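Local coordinates for protein TAF6 (Antonospora locustae, PDB 4ATG) that probably serves as a subunit of the general transcription factor TFIID whose C-terminal HEAT-repeat domain is involved in forming the complex with Taf9, at residues Met4-Leu9 with Leu38-Pro43; Met109-Val114 with Ala153-Ser158; Val139-Asn144 with Ala173-Arg178. One frame throughout, in Å; residues are numbered along the deposited sequence.

Contact 1 (Met4-Leu9 with Leu38-Pro43); sequences MLPKEL and LQQLVP
The backbones stand well apart, with L5 CA 8.3 Å from Q40 CA and L9 CA 7.5 Å from L41 CA, and the gap is bridged by side chains. L5 and L9 bracket the start of helix 7-20, whose N-cap is P6. Q40 and L41 lie near the start of helix 42-55.

The tightest point is methyl to methyl. L5 CD1 meets L41 CD2 at 3.4 Å, closer than a usual carbon-carbon contact. L41 CB is not aimed squarely at residues 4-9. Its CG lies anti to the carbonyl carbon (chi1 -65°), and the CD2 branch beyond it reaches across. The same CD2 also touches the backbone of L9, lying 3.8 Å from L9 O, and it is 4.2 Å from L9 CB. One methyl thus touches both leucines.

Q40 makes the second half of the contact. Its chain runs extended beyond CG and carries the amide to L9 and L5. It crosses the L9 side chain at about a right angle, with OE1 3.3 Å from L9 CD1. The amide nitrogen lies on the L5 and P6 side, where NE2 is 3.9 Å from L5 CD2. P6 and Q40 meet tip to tip, more loosely. The amide therefore lies against carbon, and the contact is van der Waals in kind.

The contact joins the first helix of the HEAT-repeat domain to the start of the third. L41 is backed by Y12 and F13 of helix 7-20. Q39 OE1 is hydrogen-bonded to F80 N, while V42 and P43 pack on Y84, in the loop between helices 60-75 and 85-97.

Contact 2 (Met109-Val114 with Ala153-Ser158); sequences MSADIV and ALYCLS
A111 sits against C156 at the centre of the contact, with CB atom to CB atom at 3.7 Å. The same methyl lies in the plane of the Y155 ring, at its edge, 3.9 Å from Y155 CD2. The backbones come closest here, A111 CA lying 4.9 Å from C156 CA, with the axes 9.2 Å apart.

D112 comes next. Its CB points away, but the carboxylate swings back so that D112 OD1 is 4.1 Å from Y155 OH. That is too long for a hydrogen bond, and the carboxylate and ring planes are 60° apart. V114, one turn on from A111, puts CG1 3.8 Å from C156 SG. The sulfur is directed there with chi1 near anti to the backbone N (-169°). L92 and V132 back V114, and L136 backs C156. An alanine at Y155 would probably leave A111 CB without its ring-edge neighbour and open a gap beside D112.

The two helices run in the same general direction, crossing at -37°, and helix 128-140 lies between them in the chain. Such alignment of alternate helices is what builds one layer of an alpha-alpha superhelix of the HEAT-repeat kind.

Contact 3 (Val139-Asn144 with Ala173-Arg178); sequences VWMDPN and AEEYKR
W140 and Y176 form an offset stack. The five-membered ring of the indole and the phenol ring have centroids 4.6 Å apart, with planes 23° from parallel. W140 NE1 lies over one face of the Y176 ring, toward the rim, 3.3 Å from Y176 CD1. The benzo end of the indole carries the contact on, with CZ2 3.9 Å from Y176 CB.

M141 lies against both rings. Its sulfur sits over the centre of the W140 ring system, 3.8 Å above the plane. It also approaches Y176 at the ring edge, a Met-aromatic contact with SD 5.4 Å from the ring centroid. The methionine chain is bent at chi2 (-55°), which places SD, and at chi3 (-68°), which places CE. M141 CE then packs against the E175 chain, 3.8 Å from E175 CG, and against the backbone N of Y176.

Further out, L154, L157, V185 and H172 touch W140. Y176 OH is hydrogen-bonded to Q150 OE1 and K182 N. Q150 NE2 bonds in turn to D142 O, so one glutamine ties both sides. The loop after M141 is shaped by an Asx turn, with D142 OD1 accepting from N144 N at 2.9 Å.

The C-terminal end of helix 128-140 is thus joined to helix 162-179 of this HEAT-repeat fold by dispersion among two aromatic rings and a thioether, while the hydroxyl of the buried Y176 finds its polar partners elsewhere.

From the N terminus, contact 1 closes first. It brings the start of helix 7-20 next to the start of helix 42-55, closing a loop that contains helix 25-34. It lies at the N-terminal end of the domain and is complete before contact 2 opens. Contacts 2 and 3 cross along the chain: 109-114, 139-144, 153-158, 173-178. Contact 2 joins helices 104-121 and 147-160 near the chain's centre and closes a loop holding helix 128-140. Contact 3 closes one holding helix 147-160. None of the three nests in another. Contacts 2 and 3 touch, with A153 CB 3.7 Å from W140 N. Contacts 1 and 3 lie on opposite sides of the centre, about 44 Å apart between centres.

Contact 1 (Met4-Leu9 with Leu38-Pro43)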
ATOM      1  N   MET A   4      -8.422 -25.970  -2.442  1.00 22.72           N
ATOM      2  CA  MET A   4      -7.707 -27.017  -3.183  1.00 22.76           C
ATOM      3  C   MET A   4      -6.347 -27.363  -2.562  1.00 29.20           C
ATOM      4  O   MET A   4      -5.682 -28.283  -3.028  1.00 29.92           O
ATOM      5  CB  MET A   4      -7.504 -26.592  -4.629  1.00 23.45           C
ATOM      6  CG  MET A   4      -8.799 -26.490  -5.418  1.00 26.63           C
ATOM      7  SD  MET A   4      -8.584 -25.335  -6.770  1.00 28.82           S
ATOM      8  CE  MET A   4      -7.459 -26.293  -7.860  1.00 26.32           C
ATOM      9  N   LEU A   5      -5.937 -26.625  -1.533  1.00 24.31           N
ATOM     10  CA  LEU A   5      -4.658 -26.851  -0.869  1.00 23.37           C
ATOM     11  C   LEU A   5      -4.699 -28.187  -0.095  1.00 25.94           C
ATOM     12  O   LEU A   5      -5.774 -28.557   0.376  1.00 24.20           O
ATOM     13  CB  LEU A   5      -4.416 -25.742   0.180  1.00 22.12           C
ATOM     14  CG  LEU A   5      -4.092 -24.342  -0.339  1.00 25.90           C
ATOM     15  CD1 LEU A   5      -4.345 -23.327   0.747  1.00 25.19           C
ATOM     16  CD2 LEU A   5      -2.664 -24.259  -0.861  1.00 27.40           C
ATOM     17  N   PRO A   6      -3.528 -28.827   0.178  1.00 23.58           N
ATOM     18  CA  PRO A   6      -3.511 -29.963   1.119  1.00 25.07           C
ATOM     19  C   PRO A   6      -4.104 -29.480   2.446  1.00 25.70           C
ATOM     20  O   PRO A   6      -3.961 -28.289   2.773  1.00 20.68           O
ATOM     21  CB  PRO A   6      -2.010 -30.240   1.300  1.00 27.70           C
ATOM     22  CG  PRO A   6      -1.363 -29.698   0.051  1.00 30.61           C
ATOM     23  CD  PRO A   6      -2.160 -28.463  -0.256  1.00 25.43           C
ATOM     24  N   LYS A   7      -4.830 -30.368   3.150  1.00 24.37           N
ATOM     25  CA  LYS A   7      -5.550 -30.121   4.411  1.00 24.96           C
ATOM     26  C   LYS A   7      -4.801 -29.269   5.427  1.00 26.54           C
ATOM     27  O   LYS A   7      -5.355 -28.287   5.909  1.00 25.46           O
ATOM     28  CB  LYS A   7      -5.999 -31.462   5.043  1.00 29.13           C
ATOM     29  CG  LYS A   7      -6.877 -31.325   6.280  1.00 44.00           C
ATOM     30  CD  LYS A   7      -6.436 -32.336   7.353  1.00 59.70           C
ATOM     31  CE  LYS A   7      -7.330 -32.391   8.567  1.00 67.71           C
ATOM     32  NZ  LYS A   7      -6.536 -32.575   9.818  1.00 66.47           N
ATOM     33  N   GLU A   8      -3.563 -29.639   5.756  1.00 23.44           N
ATOM     34  CA  GLU A   8      -2.749 -28.916   6.753  1.00 23.72           C
ATOM     35  C   GLU A   8      -2.432 -27.489   6.339  1.00 24.24           C
ATOM     36  O   GLU A   8      -2.317 -26.603   7.194  1.00 20.38           O
ATOM     37  CB  GLU A   8      -1.455 -29.685   7.098  1.00 25.48           C
ATOM     38  CG  GLU A   8      -0.425 -29.758   5.979  1.00 32.58           C
ATOM     39  CD  GLU A   8      -0.652 -30.789   4.888  1.00 46.73           C
ATOM     40  OE1 GLU A   8      -1.574 -31.634   5.010  1.00 36.39           O
ATOM     41  OE2 GLU A   8       0.151 -30.787   3.931  1.00 35.42           O
ATOM     42  N   LEU A   9      -2.249 -27.266   5.032  1.00 21.72           N
ATOM     43  CA  LEU A   9      -1.960 -25.918   4.543  1.00 20.67           C
ATOM     44  C   LEU A   9      -3.223 -25.099   4.577  1.00 20.07           C
ATOM     45  O   LEU A   9      -3.146 -23.947   4.959  1.00 18.04           O
ATOM     46  CB  LEU A   9      -1.319 -25.901   3.145  1.00 21.65           C
ATOM     47  CG  LEU A   9       0.031 -26.616   2.998  1.00 29.07           C
ATOM     48  CD1 LEU A   9       0.566 -26.487   1.570  1.00 30.78           C
ATOM     49  CD2 LEU A   9       1.041 -26.099   3.976  1.00 32.97           C
ATOM     50  N   LEU A  38       5.728 -21.351   3.211  1.00 17.85           N
ATOM     51  CA  LEU A  38       4.477 -20.642   2.905  1.00 16.50           C
ATOM     52  C   LEU A  38       4.267 -20.302   1.436  1.00 18.14           C
ATOM     53  O   LEU A  38       3.208 -19.759   1.106  1.00 14.78           O
ATOM     54  CB  LEU A  38       4.400 -19.306   3.690  1.00 16.13           C
ATOM     55  CG  LEU A  38       4.538 -19.346   5.208  1.00 21.12           C
ATOM     56  CD1 LEU A  38       4.624 -17.907   5.778  1.00 21.54           C
ATOM     57  CD2 LEU A  38       3.414 -20.116   5.824  1.00 20.76           C
ATOM     58  N   GLN A  39       5.262 -20.551   0.554  1.00 16.06           N
ATOM     59  CA  GLN A  39       5.131 -20.131  -0.846  1.00 14.45           C
ATOM     60  C   GLN A  39       3.767 -20.455  -1.497  1.00 18.67           C
ATOM     61  O   GLN A  39       3.181 -19.595  -2.170  1.00 16.95           O
ATOM     62  CB  GLN A  39       6.308 -20.619  -1.716  1.00 16.63           C
ATOM     63  CG  GLN A  39       6.345 -19.921  -3.110  1.00 20.07           C
ATOM     64  CD  GLN A  39       6.702 -18.445  -3.045  1.00 19.58           C
ATOM     65  OE1 GLN A  39       7.204 -17.954  -2.036  1.00 18.47           O
ATOM     66  NE2 GLN A  39       6.541 -17.721  -4.148  1.00 13.80           N
ATOM     67  N   GLN A  40       3.289 -21.692  -1.339  1.00 16.49           N
ATOM     68  CA  GLN A  40       2.002 -22.096  -1.940  1.00 17.66           C
ATOM     69  C   GLN A  40       0.830 -21.234  -1.444  1.00 20.27           C
ATOM     70  O   GLN A  40      -0.141 -21.034  -2.174  1.00 18.06           O
ATOM     71  CB  GLN A  40       1.700 -23.556  -1.620  1.00 20.02           C
ATOM     72  CG  GLN A  40       1.996 -24.551  -2.718  1.00 34.88           C
ATOM     73  CD  GLN A  40       1.386 -25.877  -2.305  1.00 41.80           C
ATOM     74  OE1 GLN A  40       1.896 -26.573  -1.432  1.00 34.06           O
ATOM     75  NE2 GLN A  40       0.192 -26.165  -2.792  1.00 32.88           N
ATOM     76  N   LEU A  41       0.918 -20.750  -0.189  1.00 15.13           N
ATOM     77  CA  LEU A  41      -0.127 -19.926   0.422  1.00 14.60           C
ATOM     78  C   LEU A  41      -0.084 -18.480   0.016  1.00 16.75           C
ATOM     79  O   LEU A  41      -1.096 -17.787   0.108  1.00 15.75           O
ATOM     80  CB  LEU A  41      -0.014 -20.007   1.970  1.00 14.47           C
ATOM     81  CG  LEU A  41      -0.291 -21.374   2.580  1.00 19.12           C
ATOM     82  CD1 LEU A  41      -0.338 -21.284   4.103  1.00 19.36           C
ATOM     83  CD2 LEU A  41      -1.599 -21.878   2.143  1.00 21.18           C
ATOM     84  N   VAL A  42       1.104 -17.988  -0.340  1.00 13.91           N
ATOM     85  CA  VAL A  42       1.318 -16.586  -0.748  1.00 13.79           C
ATOM     86  C   VAL A  42       0.223 -15.987  -1.663  1.00 18.09           C
ATOM     87  O   VAL A  42      -0.369 -14.981  -1.274  1.00 18.92           O
ATOM     88  CB  VAL A  42       2.776 -16.326  -1.236  1.00 16.42           C
ATOM     89  CG1 VAL A  42       2.896 -14.919  -1.838  1.00 17.84           C
ATOM     90  CG2 VAL A  42       3.751 -16.472  -0.068  1.00 15.75           C
ATOM     91  N   PRO A  43      -0.093 -16.545  -2.850  1.00 16.87           N
ATOM     92  CA  PRO A  43      -1.150 -15.931  -3.682  1.00 17.82           C
ATOM     93  C   PRO A  43      -2.510 -15.846  -2.982  1.00 20.20           C
ATOM     94  O   PRO A  43      -3.265 -14.902  -3.205  1.00 19.76           O
ATOM     95  CB  PRO A  43      -1.225 -16.869  -4.909  1.00 19.91           C
ATOM     96  CG  PRO A  43      -0.583 -18.127  -4.482  1.00 24.34           C
ATOM     97  CD  PRO A  43       0.504 -17.705  -3.544  1.00 19.69           C
TER

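Contact 2 (Met109-Val114 with Ala153-Ser158)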
ATOM      1  N   MET A 109       0.913   4.913   6.270  1.00 16.44           N
ATOM      2  CA  MET A 109       1.513   3.601   6.543  0.50 14.12           C
ATOM      3  C   MET A 109       1.615   2.802   5.246  1.00 17.85           C
ATOM      4  O   MET A 109       2.657   2.220   4.966  1.00 17.28           O
ATOM      5  CB  MET A 109       0.677   2.818   7.560  0.50 15.39           C
ATOM      6  CG  MET A 109       1.268   1.478   7.893  0.50 16.57           C
ATOM      7  SD  MET A 109       0.113   0.490   8.856  0.50 18.25           S
ATOM      8  CE  MET A 109       1.085  -0.940   9.149  0.50 12.83           C
ATOM      9  N   SER A 110       0.521   2.781   4.462  1.00 15.17           N
ATOM     10  CA  SER A 110       0.522   2.068   3.176  0.50 13.74           C
ATOM     11  C   SER A 110       1.518   2.717   2.222  1.00 17.63           C
ATOM     12  O   SER A 110       2.229   2.007   1.528  1.00 15.09           O
ATOM     13  CB  SER A 110      -0.859   2.063   2.542  0.50 14.84           C
ATOM     14  OG  SER A 110      -0.794   1.328   1.327  0.50 13.66           O
ATOM     15  N   ALA A 111       1.587   4.086   2.205  1.00 15.47           N
ATOM     16  CA  ALA A 111       2.513   4.831   1.334  1.00 15.68           C
ATOM     17  C   ALA A 111       3.970   4.448   1.639  1.00 17.37           C
ATOM     18  O   ALA A 111       4.781   4.342   0.714  1.00 16.16           O
ATOM     19  CB  ALA A 111       2.322   6.340   1.517  1.00 17.79           C
ATOM     20  N   ASP A 112       4.292   4.200   2.932  1.00 15.59           N
ATOM     21  CA  ASP A 112       5.617   3.772   3.368  1.00 14.78           C
ATOM     22  C   ASP A 112       5.993   2.422   2.753  1.00 16.47           C
ATOM     23  O   ASP A 112       7.158   2.206   2.390  1.00 14.87           O
ATOM     24  CB  ASP A 112       5.668   3.680   4.883  1.00 15.92           C
ATOM     25  CG  ASP A 112       5.538   5.027   5.578  1.00 23.75           C
ATOM     26  OD1 ASP A 112       5.829   6.066   4.930  1.00 24.11           O
ATOM     27  OD2 ASP A 112       5.160   5.041   6.771  1.00 24.16           O
ATOM     28  N   ILE A 113       5.007   1.519   2.625  1.00 13.88           N
ATOM     29  CA  ILE A 113       5.265   0.195   2.025  1.00 13.35           C
ATOM     30  C   ILE A 113       5.405   0.330   0.536  1.00 16.92           C
ATOM     31  O   ILE A 113       6.281  -0.317  -0.055  1.00 15.12           O
ATOM     32  CB  ILE A 113       4.233  -0.891   2.473  1.00 15.74           C
ATOM     33  CG1 ILE A 113       4.099  -0.892   4.041  1.00 15.02           C
ATOM     34  CG2 ILE A 113       4.677  -2.307   1.959  1.00 16.48           C
ATOM     35  CD1 ILE A 113       5.410  -1.065   4.838  1.00 17.08           C
ATOM     36  N   VAL A 114       4.586   1.183  -0.087  1.00 13.56           N
ATOM     37  CA  VAL A 114       4.746   1.456  -1.532  1.00 13.79           C
ATOM     38  C   VAL A 114       6.166   1.974  -1.788  1.00 17.22           C
ATOM     39  O   VAL A 114       6.785   1.594  -2.787  1.00 18.12           O
ATOM     40  CB  VAL A 114       3.699   2.460  -2.068  1.00 17.65           C
ATOM     41  CG1 VAL A 114       4.029   2.927  -3.499  1.00 17.90           C
ATOM     42  CG2 VAL A 114       2.298   1.867  -2.010  1.00 16.93           C
ATOM     43  N   ALA A 153      -2.145  10.595  -2.033  1.00 21.84           N
ATOM     44  CA  ALA A 153      -1.391  10.518  -3.297  1.00 21.35           C
ATOM     45  C   ALA A 153      -0.147  11.407  -3.260  1.00 24.34           C
ATOM     46  O   ALA A 153       0.938  10.925  -3.567  1.00 22.25           O
ATOM     47  CB  ALA A 153      -2.277  10.894  -4.466  1.00 22.51           C
ATOM     48  N   LEU A 154      -0.289  12.677  -2.823  1.00 20.61           N
ATOM     49  CA  LEU A 154       0.850  13.592  -2.712  1.00 20.18           C
ATOM     50  C   LEU A 154       1.860  13.134  -1.650  1.00 21.93           C
ATOM     51  O   LEU A 154       3.065  13.190  -1.901  1.00 20.17           O
ATOM     52  CB  LEU A 154       0.388  15.034  -2.405  1.00 21.05           C
ATOM     53  CG  LEU A 154       1.526  16.083  -2.356  1.00 24.48           C
ATOM     54  CD1 LEU A 154       2.355  16.104  -3.664  1.00 23.63           C
ATOM     55  CD2 LEU A 154       0.987  17.457  -2.031  1.00 24.36           C
ATOM     56  N   TYR A 155       1.379  12.682  -0.479  1.00 19.78           N
ATOM     57  CA  TYR A 155       2.268  12.188   0.582  1.00 19.20           C
ATOM     58  C   TYR A 155       3.137  11.072   0.039  1.00 20.95           C
ATOM     59  O   TYR A 155       4.345  11.101   0.241  1.00 19.82           O
ATOM     60  CB  TYR A 155       1.481  11.680   1.801  1.00 21.21           C
ATOM     61  CG  TYR A 155       2.410  11.217   2.898  1.00 24.09           C
ATOM     62  CD1 TYR A 155       3.015  12.132   3.754  1.00 27.65           C
ATOM     63  CD2 TYR A 155       2.750   9.872   3.029  1.00 24.45           C
ATOM     64  CE1 TYR A 155       3.924  11.721   4.725  1.00 30.25           C
ATOM     65  CE2 TYR A 155       3.663   9.448   4.001  1.00 25.79           C
ATOM     66  CZ  TYR A 155       4.241  10.381   4.848  1.00 37.14           C
ATOM     67  OH  TYR A 155       5.125   9.994   5.822  1.00 45.34           O
ATOM     68  N   CYS A 156       2.529  10.104  -0.674  1.00 18.34           N
ATOM     69  CA  CYS A 156       3.283   8.983  -1.242  1.00 18.26           C
ATOM     70  C   CYS A 156       4.334   9.462  -2.239  1.00 22.36           C
ATOM     71  O   CYS A 156       5.493   9.082  -2.098  1.00 22.22           O
ATOM     72  CB  CYS A 156       2.361   7.939  -1.859  1.00 17.74           C
ATOM     73  SG  CYS A 156       3.197   6.393  -2.280  1.00 20.57           S
ATOM     74  N   LEU A 157       3.952  10.358  -3.188  1.00 17.92           N
ATOM     75  CA  LEU A 157       4.902  10.929  -4.137  1.00 17.73           C
ATOM     76  C   LEU A 157       6.067  11.603  -3.420  1.00 20.04           C
ATOM     77  O   LEU A 157       7.234  11.420  -3.805  1.00 20.75           O
ATOM     78  CB  LEU A 157       4.208  11.984  -5.014  1.00 18.26           C
ATOM     79  CG  LEU A 157       3.317  11.435  -6.153  1.00 21.99           C
ATOM     80  CD1 LEU A 157       2.510  12.553  -6.794  1.00 23.08           C
ATOM     81  CD2 LEU A 157       4.168  10.749  -7.244  1.00 22.70           C
ATOM     82  N   SER A 158       5.749  12.370  -2.355  1.00 15.73           N
ATOM     83  CA  SER A 158       6.725  13.161  -1.602  1.00 17.16           C
ATOM     84  C   SER A 158       7.845  12.338  -0.955  1.00 21.80           C
ATOM     85  O   SER A 158       8.944  12.862  -0.735  1.00 20.48           O
ATOM     86  CB  SER A 158       6.014  14.007  -0.551  1.00 20.24           C
ATOM     87  OG  SER A 158       5.778  13.308   0.662  1.00 22.42           O
TER

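Contact 3 (Val139-Asn144 with Ala173-Arg178)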
ATOM      1  N   VAL A 139      -4.344  10.835  -9.254  1.00 25.23           N
ATOM      2  CA  VAL A 139      -5.217  11.055  -8.098  1.00 24.58           C
ATOM      3  C   VAL A 139      -4.986  12.446  -7.522  1.00 28.57           C
ATOM      4  O   VAL A 139      -5.953  13.179  -7.301  1.00 28.49           O
ATOM      5  CB  VAL A 139      -5.069   9.928  -7.040  1.00 28.29           C
ATOM      6  CG1 VAL A 139      -5.849  10.251  -5.755  1.00 28.58           C
ATOM      7  CG2 VAL A 139      -5.509   8.574  -7.612  1.00 28.43           C
ATOM      8  N   TRP A 140      -3.702  12.827  -7.315  1.00 25.39           N
ATOM      9  CA  TRP A 140      -3.346  14.153  -6.790  1.00 25.67           C
ATOM     10  C   TRP A 140      -3.935  15.273  -7.671  1.00 32.16           C
ATOM     11  O   TRP A 140      -4.566  16.208  -7.155  1.00 33.08           O
ATOM     12  CB  TRP A 140      -1.810  14.279  -6.670  1.00 23.65           C
ATOM     13  CG  TRP A 140      -1.329  15.657  -6.302  1.00 24.11           C
ATOM     14  CD1 TRP A 140      -1.922  16.529  -5.430  1.00 27.54           C
ATOM     15  CD2 TRP A 140      -0.164  16.325  -6.808  1.00 24.33           C
ATOM     16  NE1 TRP A 140      -1.200  17.699  -5.367  1.00 27.65           N
ATOM     17  CE2 TRP A 140      -0.124  17.609  -6.215  1.00 28.48           C
ATOM     18  CE3 TRP A 140       0.851  15.968  -7.723  1.00 25.22           C
ATOM     19  CZ2 TRP A 140       0.887  18.538  -6.501  1.00 27.68           C
ATOM     20  CZ3 TRP A 140       1.843  16.900  -8.016  1.00 26.77           C
ATOM     21  CH2 TRP A 140       1.863  18.159  -7.397  1.00 27.83           C
ATOM     22  N   MET A 141      -3.771  15.146  -8.999  1.00 28.49           N
ATOM     23  CA  MET A 141      -4.206  16.149  -9.968  1.00 27.95           C
ATOM     24  C   MET A 141      -5.663  16.059 -10.448  1.00 36.00           C
ATOM     25  O   MET A 141      -6.058  16.846 -11.300  1.00 38.52           O
ATOM     26  CB  MET A 141      -3.222  16.214 -11.146  1.00 29.84           C
ATOM     27  CG  MET A 141      -1.800  16.623 -10.754  1.00 32.09           C
ATOM     28  SD  MET A 141      -1.674  18.196  -9.862  1.00 35.75           S
ATOM     29  CE  MET A 141      -2.146  19.360 -11.173  1.00 34.65           C
ATOM     30  N   ASP A 142      -6.462  15.143  -9.894  1.00 33.88           N
ATOM     31  CA  ASP A 142      -7.862  14.965 -10.291  1.00 34.23           C
ATOM     32  C   ASP A 142      -8.785  15.881  -9.483  1.00 40.67           C
ATOM     33  O   ASP A 142      -8.967  15.624  -8.289  1.00 40.09           O
ATOM     34  CB  ASP A 142      -8.279  13.489 -10.143  1.00 34.64           C
ATOM     35  CG  ASP A 142      -9.682  13.146 -10.625  1.00 40.08           C
ATOM     36  OD1 ASP A 142     -10.461  14.088 -10.913  1.00 40.09           O
ATOM     37  OD2 ASP A 142     -10.000  11.932 -10.713  1.00 39.06           O
ATOM     38  N   PRO A 143      -9.454  16.891 -10.118  1.00 40.65           N
ATOM     39  CA  PRO A 143     -10.346  17.784  -9.344  1.00 41.98           C
ATOM     40  C   PRO A 143     -11.565  17.111  -8.713  1.00 46.63           C
ATOM     41  O   PRO A 143     -12.138  17.678  -7.788  1.00 47.90           O
ATOM     42  CB  PRO A 143     -10.739  18.875 -10.348  1.00 45.56           C
ATOM     43  CG  PRO A 143      -9.765  18.755 -11.482  1.00 49.55           C
ATOM     44  CD  PRO A 143      -9.382  17.307 -11.534  1.00 43.18           C
ATOM     45  N   ASN A 144     -11.920  15.892  -9.174  1.00 42.87           N
ATOM     46  CA  ASN A 144     -13.050  15.095  -8.682  1.00 43.51           C
ATOM     47  C   ASN A 144     -12.700  14.260  -7.455  1.00 45.70           C
ATOM     48  O   ASN A 144     -13.600  13.804  -6.741  1.00 45.33           O
ATOM     49  CB  ASN A 144     -13.613  14.207  -9.798  1.00 45.79           C
ATOM     50  CG  ASN A 144     -13.962  14.969 -11.061  1.00 67.19           C
ATOM     51  OD1 ASN A 144     -14.611  16.014 -11.026  1.00 54.07           O
ATOM     52  ND2 ASN A 144     -13.501  14.479 -12.201  1.00 62.68           N
ATOM     53  N   ALA A 173       2.916  21.608  -9.110  1.00 30.15           N
ATOM     54  CA  ALA A 173       2.531  22.353  -7.907  1.00 30.18           C
ATOM     55  C   ALA A 173       1.682  23.586  -8.173  1.00 35.99           C
ATOM     56  O   ALA A 173       0.644  23.754  -7.533  1.00 35.48           O
ATOM     57  CB  ALA A 173       3.763  22.738  -7.096  1.00 30.60           C
ATOM     58  N   GLU A 174       2.121  24.444  -9.103  1.00 35.30           N
ATOM     59  CA  GLU A 174       1.386  25.672  -9.416  1.00 36.77           C
ATOM     60  C   GLU A 174      -0.004  25.396 -10.020  1.00 38.96           C
ATOM     61  O   GLU A 174      -0.968  26.055  -9.627  1.00 37.87           O
ATOM     62  CB  GLU A 174       2.231  26.665 -10.225  1.00 39.76           C
ATOM     63  CG  GLU A 174       3.386  27.277  -9.440  1.00 52.64           C
ATOM     64  CD  GLU A 174       3.099  27.803  -8.038  1.00 76.59           C
ATOM     65  OE1 GLU A 174       2.164  28.621  -7.876  1.00 57.49           O
ATOM     66  OE2 GLU A 174       3.812  27.385  -7.096  1.00 77.44           O
ATOM     67  N   GLU A 175      -0.128  24.360 -10.883  1.00 35.83           N
ATOM     68  CA  GLU A 175      -1.424  23.971 -11.451  1.00 35.71           C
ATOM     69  C   GLU A 175      -2.350  23.457 -10.343  1.00 36.55           C
ATOM     70  O   GLU A 175      -3.520  23.828 -10.318  1.00 36.72           O
ATOM     71  CB  GLU A 175      -1.272  22.935 -12.579  1.00 36.87           C
ATOM     72  CG  GLU A 175      -2.597  22.527 -13.221  1.00 39.23           C
ATOM     73  CD  GLU A 175      -2.583  21.465 -14.304  1.00 61.33           C
ATOM     74  OE1 GLU A 175      -1.498  20.917 -14.608  1.00 64.76           O
ATOM     75  OE2 GLU A 175      -3.677  21.159 -14.833  1.00 54.45           O
ATOM     76  N   TYR A 176      -1.825  22.645  -9.413  1.00 30.83           N
ATOM     77  CA  TYR A 176      -2.640  22.147  -8.308  1.00 29.95           C
ATOM     78  C   TYR A 176      -3.216  23.315  -7.491  1.00 34.07           C
ATOM     79  O   TYR A 176      -4.426  23.375  -7.250  1.00 33.26           O
ATOM     80  CB  TYR A 176      -1.852  21.184  -7.376  1.00 29.31           C
ATOM     81  CG  TYR A 176      -2.775  20.701  -6.284  1.00 30.14           C
ATOM     82  CD1 TYR A 176      -3.662  19.651  -6.514  1.00 30.88           C
ATOM     83  CD2 TYR A 176      -2.910  21.416  -5.092  1.00 30.96           C
ATOM     84  CE1 TYR A 176      -4.604  19.281  -5.562  1.00 32.78           C
ATOM     85  CE2 TYR A 176      -3.881  21.084  -4.155  1.00 31.63           C
ATOM     86  CZ  TYR A 176      -4.747  20.035  -4.409  1.00 35.17           C
ATOM     87  OH  TYR A 176      -5.699  19.690  -3.485  1.00 35.91           O
ATOM     88  N   LYS A 177      -2.332  24.229  -7.072  1.00 31.08           N
ATOM     89  CA  LYS A 177      -2.691  25.381  -6.261  1.00 33.18           C
ATOM     90  C   LYS A 177      -3.722  26.264  -6.933  1.00 41.08           C
ATOM     91  O   LYS A 177      -4.658  26.699  -6.271  1.00 43.06           O
ATOM     92  CB  LYS A 177      -1.449  26.186  -5.868  1.00 35.42           C
ATOM     93  CG  LYS A 177      -0.536  25.455  -4.874  1.00 34.78           C
ATOM     94  CD  LYS A 177       0.532  26.419  -4.376  1.00 46.23           C
ATOM     95  CE  LYS A 177       1.821  25.746  -4.011  1.00 61.27           C
ATOM     96  NZ  LYS A 177       2.938  26.725  -3.957  1.00 75.79           N
ATOM     97  N   ARG A 178      -3.578  26.480  -8.253  1.00 38.69           N
ATOM     98  CA  ARG A 178      -4.466  27.331  -9.049  1.00 40.49           C
ATOM     99  C   ARG A 178      -5.843  26.721  -9.301  1.00 44.89           C
ATOM    100  O   ARG A 178      -6.850  27.437  -9.233  1.00 45.71           O
ATOM    101  CB  ARG A 178      -3.785  27.680 -10.387  1.00 40.08           C
ATOM    102  CG  ARG A 178      -4.566  28.665 -11.262  1.00 48.97           C
ATOM    103  CD  ARG A 178      -3.867  28.965 -12.574  1.00 52.07           C
ATOM    104  NE  ARG A 178      -3.620  27.771 -13.391  1.00 53.80           N
ATOM    105  CZ  ARG A 178      -4.516  27.196 -14.189  1.00 60.06           C
ATOM    106  NH1 ARG A 178      -5.757  27.661 -14.252  1.00 51.33           N
ATOM    107  NH2 ARG A 178      -4.185  26.135 -14.907  1.00 47.20           N
TER